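Local coordinates for protein aspartate aminotransferase, mitochondrial (Trypanosoma brucei brucei, PDB 4W5K) that probably transfers the amino group of aspartate to 2-oxoglutarate, working as a homodimer that uses pyridoxal 5'-phosphate as cofactor, at residues G99-L104 with V126-H131; A211-A216 with V239-S244. The protein carries 1 engineered substitution. All coordinates share one frame; numbering follows the deposited sequence.

Interaction 1: G99-L104 with V126-H131; sequences GGTGAL and VGYPNH. With PLP (pyridoxal-5'-phosphate), chain C.
Leu104 meets His131 at the edge of the imidazole, its CD1 lying close to the ring plane and 3.5 Å from NE2. With its CG anti to the carbonyl carbon (chi1 -70°), the leucine sends this methyl across toward the histidine, whose NE2 is hydrogen-bonded to Asp209 of the cofactor pocket. That bond probably helps to set the rotation of the imidazole and makes His131 a second-shell residue. Over one face of the imidazole lies the edge of Tyr128, with CD2 3.6 Å above the plane. The tyrosine ring in turn lies along the pyridine of PLP: PLP C2 is over the centre of one face, 3.8 Å above the plane, while the backbone N of Asn130 sits above the opposite face, nearer the rim. Tyr128 OH lies against PLP C5, at 3.3 Å.

Thr101 and Asn130 touch lightly, their side chains crossing at about a right angle. A single water joins them instead: it donates to Thr101 OG1 (2.8 Å), accepts from Asn130 ND2 and also bonds Tyr128 OH. Asn130 ND2 is also hydrogen-bonded to Arg279 O of the second subunit, its strongest polar partner. Chi1 of -56° puts Thr101 OG1 beside its own backbone N, and the hydroxyl can join Thr101 N on PLP O2P, at 2.6 and 2.8 Å. Gly100 N binds PLP O3P at 2.7 Å, so the phosphate rests on the amino end of the helix, whose dipole probably helps to hold the charge.

Helices 99-110 and 129-137 come together here, Thr101 and Leu104 also packing on Ile134. Leu104 touches Ala240 of strand 238-242, His131 rests on Leu174 of strand 172-176, and Ser283 of the second subunit packs against Thr101.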
loop_
_atom_site.group_PDB
_atom_site.type_symbol
_atom_site.label_atom_id
_atom_site.label_comp_id
_atom_site.label_asym_id
_atom_site.label_seq_id
_atom_site.Cartn_x
_atom_site.Cartn_y
_atom_site.Cartn_z
ATOM N N GLY A 99 -1.298 -6.719 1.758
ATOM C CA GLY A 99 -2.059 -7.947 1.581
ATOM C C GLY A 99 -1.336 -8.994 0.752
ATOM O O GLY A 99 -0.156 -8.862 0.411
ATOM N N GLY A 100 -2.041 -10.075 0.427
ATOM C CA GLY A 100 -1.483 -11.040 -0.506
ATOM C C GLY A 100 -1.211 -10.462 -1.884
ATOM O O GLY A 100 -0.277 -10.927 -2.593
ATOM N N THR A 101 -2.006 -9.460 -2.281
ATOM C CA THR A 101 -1.838 -8.841 -3.593
ATOM C C THR A 101 -0.469 -8.203 -3.678
ATOM O O THR A 101 0.248 -8.432 -4.659
ATOM C CB THR A 101 -2.916 -7.787 -3.898
ATOM O OG1 THR A 101 -4.221 -8.390 -3.781
ATOM C CG2 THR A 101 -2.729 -7.216 -5.305
ATOM N N GLY A 102 -0.116 -7.420 -2.657
ATOM C CA GLY A 102 1.212 -6.790 -2.616
ATOM C C GLY A 102 2.337 -7.826 -2.654
ATOM O O GLY A 102 3.358 -7.647 -3.336
ATOM N N ALA A 103 2.168 -8.933 -1.934
ATOM C CA ALA A 103 3.196 -9.966 -1.969
ATOM C C ALA A 103 3.329 -10.586 -3.360
ATOM O O ALA A 103 4.435 -10.872 -3.810
ATOM C CB ALA A 103 2.901 -11.081 -0.929
ATOM N N LEU A 104 2.205 -10.818 -4.040
ATOM C CA LEU A 104 2.266 -11.358 -5.413
ATOM C C LEU A 104 3.008 -10.401 -6.333
ATOM O O LEU A 104 3.834 -10.819 -7.151
ATOM C CB LEU A 104 0.862 -11.607 -5.959
ATOM C CG LEU A 104 0.213 -12.789 -5.246
ATOM C CD1 LEU A 104 -1.299 -12.704 -5.415
ATOM C CD2 LEU A 104 0.775 -14.156 -5.814
ATOM N N VAL A 126 -8.199 -22.306 -14.731
ATOM C CA VAL A 126 -9.183 -21.439 -14.092
ATOM C C VAL A 126 -8.551 -20.901 -12.830
ATOM O O VAL A 126 -8.183 -21.663 -11.931
ATOM C CB VAL A 126 -10.495 -22.186 -13.740
ATOM C CG1 VAL A 126 -11.474 -21.227 -13.047
ATOM C CG2 VAL A 126 -11.109 -22.784 -14.975
ATOM N N GLY A 127 -8.379 -19.590 -12.778
ATOM C CA GLY A 127 -7.651 -19.002 -11.680
ATOM C C GLY A 127 -8.182 -17.657 -11.233
ATOM O O GLY A 127 -9.257 -17.191 -11.637
ATOM N N TYR A 128 -7.392 -17.025 -10.381
ATOM C CA TYR A 128 -7.742 -15.766 -9.784
ATOM C C TYR A 128 -7.518 -14.630 -10.792
ATOM O O TYR A 128 -6.408 -14.458 -11.305
ATOM C CB TYR A 128 -6.884 -15.604 -8.530
ATOM C CG TYR A 128 -7.080 -14.355 -7.744
ATOM C CD1 TYR A 128 -8.283 -14.094 -7.103
ATOM C CD2 TYR A 128 -6.023 -13.462 -7.583
ATOM C CE1 TYR A 128 -8.445 -12.918 -6.340
ATOM C CE2 TYR A 128 -6.167 -12.314 -6.834
ATOM C CZ TYR A 128 -7.378 -12.053 -6.213
ATOM O OH TYR A 128 -7.508 -10.909 -5.460
ATOM N N PRO A 129 -8.591 -13.907 -11.136
ATOM C CA PRO A 129 -8.580 -12.924 -12.221
ATOM C C PRO A 129 -7.418 -11.933 -12.136
ATOM O O PRO A 129 -6.811 -11.646 -13.160
ATOM C CB PRO A 129 -9.925 -12.215 -12.050
ATOM C CG PRO A 129 -10.821 -13.311 -11.504
ATOM C CD PRO A 129 -9.942 -14.084 -10.564
ATOM N N ASN A 130 -7.085 -11.441 -10.947
ATOM C CA ASN A 130 -6.068 -10.384 -10.878
ATOM C C ASN A 130 -4.646 -10.912 -11.086
ATOM O O ASN A 130 -3.734 -10.125 -11.332
ATOM C CB ASN A 130 -6.158 -9.648 -9.525
ATOM C CG ASN A 130 -5.442 -8.259 -9.520
ATOM O OD1 ASN A 130 -5.335 -7.562 -10.538
ATOM N ND2 ASN A 130 -4.957 -7.871 -8.344
ATOM N N HIS A 131 -4.454 -12.233 -11.019
ATOM C CA HIS A 131 -3.115 -12.799 -11.177
ATOM C C HIS A 131 -2.525 -12.412 -12.526
ATOM O O HIS A 131 -1.327 -12.112 -12.628
ATOM C CB HIS A 131 -3.128 -14.334 -11.048
ATOM C CG HIS A 131 -3.042 -14.826 -9.639
ATOM N ND1 HIS A 131 -3.518 -16.062 -9.256
ATOM C CD2 HIS A 131 -2.506 -14.267 -8.527
ATOM C CE1 HIS A 131 -3.295 -16.235 -7.966
ATOM N NE2 HIS A 131 -2.687 -15.161 -7.497
HETATM N N1 PLP C . -4.961 -14.400 -3.978
HETATM C C2 PLP C . -6.166 -15.051 -3.867
HETATM C C2A PLP C . -6.256 -16.460 -4.356
HETATM C C3 PLP C . -7.273 -14.408 -3.311
HETATM O O3 PLP C . -8.487 -15.031 -3.208
HETATM C C4 PLP C . -7.154 -13.100 -2.861
HETATM C C4A PLP C . -8.289 -12.520 -2.064
HETATM O O4A PLP C . -9.299 -12.136 -2.661
HETATM C C5 PLP C . -5.932 -12.439 -2.971
HETATM C C6 PLP C . -4.832 -13.102 -3.517
HETATM C C5A PLP C . -5.783 -10.996 -2.511
HETATM O O4P PLP C . -5.709 -10.922 -1.115
HETATM P P PLP C . -5.419 -9.584 -0.375
HETATM O O1P PLP C . -6.698 -8.877 -0.042
HETATM O O2P PLP C . -4.537 -8.707 -1.230
HETATM O O3P PLP C . -4.697 -9.999 0.887
HETATM O O HOH W 1 -5.727 -9.188 -5.952
#

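Interaction 2: A211-A216 with V239-S244; sequences AYQGFA and VAQSFS. With PLP (pyridoxal-5'-phosphate), chain C.
Ala211 and Ser242 pack closely, the CA of Ala211 lying 3.8 Å from the CB of Ser242. Ala211 CB also touches the CB of Ser242 but points mainly to PLP, 3.7 Å from C2, supporting the pyridine face opposite Tyr128. Ser242 OG donates to PLP O3P (2.6 Å) while accepting from Ser244 N in an ST turn. The hydroxyl faces the phosphate because chi1 is 174°, which sets OG anti to the backbone N, and Ser244 OG is also within bonding distance there. Tyr212 OH and PLP O3 are hydrogen-bonded at 2.6 Å, at the tyrosine ring edge.

Water fills the looser side. Ala211 O receives two waters, one shared with the same Ser242 OG that holds the phosphate and the other with Ser242 O; a third links Gln213 N (3.2 Å) to Ser242 O. The backbones are thus bridged rather than directly bonded. The Gln213 side chain passes near Gln241, its NE2 being held by Leu78 O and Leu220 O.

The loop leaves the end of strand 205-210, the parallel neighbour of strand 238-242, and Met210 bonds Ser242 through the backbone. Strand 255-260 flanks the other edge, with helices 69-80 and 99-110 packing nearby.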
loop_
_atom_site.group_PDB
_atom_site.type_symbol
_atom_site.label_atom_id
_atom_site.label_comp_id
_atom_site.label_asym_id
_atom_site.label_seq_id
_atom_site.Cartn_x
_atom_site.Cartn_y
_atom_site.Cartn_z
ATOM N N ALA A 211 -3.699 -17.536 0.435
ATOM C CA ALA A 211 -4.581 -16.442 0.854
ATOM C C ALA A 211 -5.521 -16.851 1.978
ATOM O O ALA A 211 -6.165 -15.984 2.549
ATOM C CB ALA A 211 -5.409 -15.920 -0.367
ATOM N N TYR A 212 -5.612 -18.149 2.297
ATOM C CA TYR A 212 -6.639 -18.624 3.223
ATOM C C TYR A 212 -6.139 -19.633 4.249
ATOM O O TYR A 212 -6.884 -20.516 4.629
ATOM C CB TYR A 212 -7.811 -19.257 2.436
ATOM C CG TYR A 212 -8.417 -18.300 1.438
ATOM C CD1 TYR A 212 -9.265 -17.291 1.869
ATOM C CD2 TYR A 212 -8.133 -18.399 0.068
ATOM C CE1 TYR A 212 -9.818 -16.387 0.984
ATOM C CE2 TYR A 212 -8.676 -17.490 -0.839
ATOM C CZ TYR A 212 -9.518 -16.478 -0.360
ATOM O OH TYR A 212 -10.076 -15.565 -1.220
ATOM N N GLN A 213 -4.908 -19.488 4.720
ATOM C CA GLN A 213 -4.406 -20.402 5.758
ATOM C C GLN A 213 -5.296 -20.371 7.004
ATOM O O GLN A 213 -5.544 -19.301 7.558
ATOM C CB GLN A 213 -2.975 -20.056 6.158
ATOM C CG GLN A 213 -2.353 -21.155 7.054
ATOM C CD GLN A 213 -1.073 -20.728 7.744
ATOM O OE1 GLN A 213 -0.602 -19.608 7.558
ATOM N NE2 GLN A 213 -0.499 -21.624 8.553
ATOM N N GLY A 214 -5.773 -21.537 7.447
ATOM C CA GLY A 214 -6.633 -21.587 8.624
ATOM C C GLY A 214 -8.085 -21.272 8.316
ATOM O O GLY A 214 -8.984 -21.946 8.814
ATOM N N PHE A 215 -8.316 -20.234 7.512
ATOM C CA PHE A 215 -9.655 -19.921 7.026
ATOM C C PHE A 215 -10.239 -21.089 6.216
ATOM O O PHE A 215 -11.417 -21.444 6.357
ATOM C CB PHE A 215 -9.619 -18.618 6.179
ATOM C CG PHE A 215 -10.974 -18.166 5.708
ATOM C CD1 PHE A 215 -11.493 -18.620 4.508
ATOM C CD2 PHE A 215 -11.751 -17.308 6.498
ATOM C CE1 PHE A 215 -12.758 -18.238 4.076
ATOM C CE2 PHE A 215 -13.017 -16.919 6.079
ATOM C CZ PHE A 215 -13.528 -17.367 4.873
ATOM N N ALA A 216 -9.412 -21.703 5.385
ATOM C CA ALA A 216 -9.910 -22.752 4.478
ATOM C C ALA A 216 -10.557 -23.935 5.186
ATOM O O ALA A 216 -11.700 -24.302 4.873
ATOM C CB ALA A 216 -8.759 -23.226 3.591
ATOM N N VAL A 239 6.352 -17.486 -1.296
ATOM C CA VAL A 239 5.025 -17.593 -0.695
ATOM C C VAL A 239 4.425 -16.199 -0.514
ATOM O O VAL A 239 5.059 -15.345 0.110
ATOM C CB VAL A 239 5.051 -18.286 0.682
ATOM C CG1 VAL A 239 3.614 -18.439 1.218
ATOM C CG2 VAL A 239 5.713 -19.673 0.589
ATOM N N ALA A 240 3.229 -15.974 -1.077
ATOM C CA ALA A 240 2.473 -14.739 -0.859
ATOM C C ALA A 240 1.402 -15.063 0.162
ATOM O O ALA A 240 0.537 -15.911 -0.088
ATOM C CB ALA A 240 1.840 -14.234 -2.159
ATOM N N GLN A 241 1.485 -14.416 1.321
ATOM C CA GLN A 241 0.648 -14.770 2.458
ATOM C C GLN A 241 -0.313 -13.620 2.802
ATOM O O GLN A 241 0.121 -12.515 3.125
ATOM C CB GLN A 241 1.558 -15.127 3.659
ATOM C CG GLN A 241 0.864 -15.374 4.973
ATOM C CD GLN A 241 1.856 -15.683 6.080
ATOM O OE1 GLN A 241 2.967 -15.144 6.090
ATOM N NE2 GLN A 241 1.446 -16.508 7.047
ATOM N N SER A 242 -1.616 -13.891 2.753
ATOM C CA SER A 242 -2.633 -12.882 3.075
ATOM C C SER A 242 -3.220 -13.048 4.471
ATOM O O SER A 242 -3.546 -14.164 4.891
ATOM C CB SER A 242 -3.775 -12.936 2.043
ATOM O OG SER A 242 -4.835 -12.067 2.419
ATOM N N PHE A 243 -3.390 -11.926 5.176
ATOM C CA PHE A 243 -4.091 -11.931 6.447
ATOM C C PHE A 243 -5.482 -11.343 6.346
ATOM O O PHE A 243 -6.161 -11.139 7.368
ATOM C CB PHE A 243 -3.234 -11.200 7.498
ATOM C CG PHE A 243 -1.958 -11.923 7.781
ATOM C CD1 PHE A 243 -1.987 -13.181 8.370
ATOM C CD2 PHE A 243 -0.738 -11.413 7.372
ATOM C CE1 PHE A 243 -0.805 -13.890 8.593
ATOM C CE2 PHE A 243 0.449 -12.111 7.613
ATOM C CZ PHE A 243 0.416 -13.345 8.220
ATOM N N SER A 244 -5.943 -11.131 5.118
ATOM C CA SER A 244 -7.247 -10.508 4.904
ATOM C C SER A 244 -8.398 -11.370 5.372
ATOM O O SER A 244 -9.218 -10.936 6.179
ATOM C CB SER A 244 -7.430 -10.155 3.423
ATOM O OG SER A 244 -6.511 -9.132 3.039
HETATM N N1 PLP C . -4.961 -14.400 -3.978
HETATM C C2 PLP C . -6.166 -15.051 -3.867
HETATM C C2A PLP C . -6.256 -16.460 -4.356
HETATM C C3 PLP C . -7.273 -14.408 -3.311
HETATM O O3 PLP C . -8.487 -15.031 -3.208
HETATM C C4 PLP C . -7.154 -13.100 -2.861
HETATM C C4A PLP C . -8.289 -12.520 -2.064
HETATM O O4A PLP C . -9.299 -12.136 -2.661
HETATM C C5 PLP C . -5.932 -12.439 -2.971
HETATM C C6 PLP C . -4.832 -13.102 -3.517
HETATM C C5A PLP C . -5.783 -10.996 -2.511
HETATM O O4P PLP C . -5.709 -10.922 -1.115
HETATM P P PLP C . -5.419 -9.584 -0.375
HETATM O O1P PLP C . -6.698 -8.877 -0.042
HETATM O O2P PLP C . -4.537 -8.707 -1.230
HETATM O O3P PLP C . -4.697 -9.999 0.887
HETATM O O HOH W 2 -7.293 -13.447 1.986
HETATM O O HOH W 3 -6.237 -14.959 5.006
HETATM O O HOH W 4 -2.999 -16.948 4.560
#

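Overall arrangement
Both contacts lie in the buried interior around one PLP, and they meet where Ala103 and Leu104 of helix 99-110 pack on Ala240 of strand 238-242. Interaction 1 joins the first turn of helix 99-110 to the loop and first turn leading into helix 129-137 and supplies an aromatic ring, backbone N-H groups and a threonine; interaction 2 lies at the ends of two adjacent parallel strands and supplies serine hydroxyls, a tyrosine hydroxyl and a methyl. Together they sandwich the pyridine and grip the phosphate from several directions. Each uses bridging water. The second subunit bonds a side chain of 126-131 and packs on Thr101, while its Tyr62 packs on Ser244 and bonds the shared PLP.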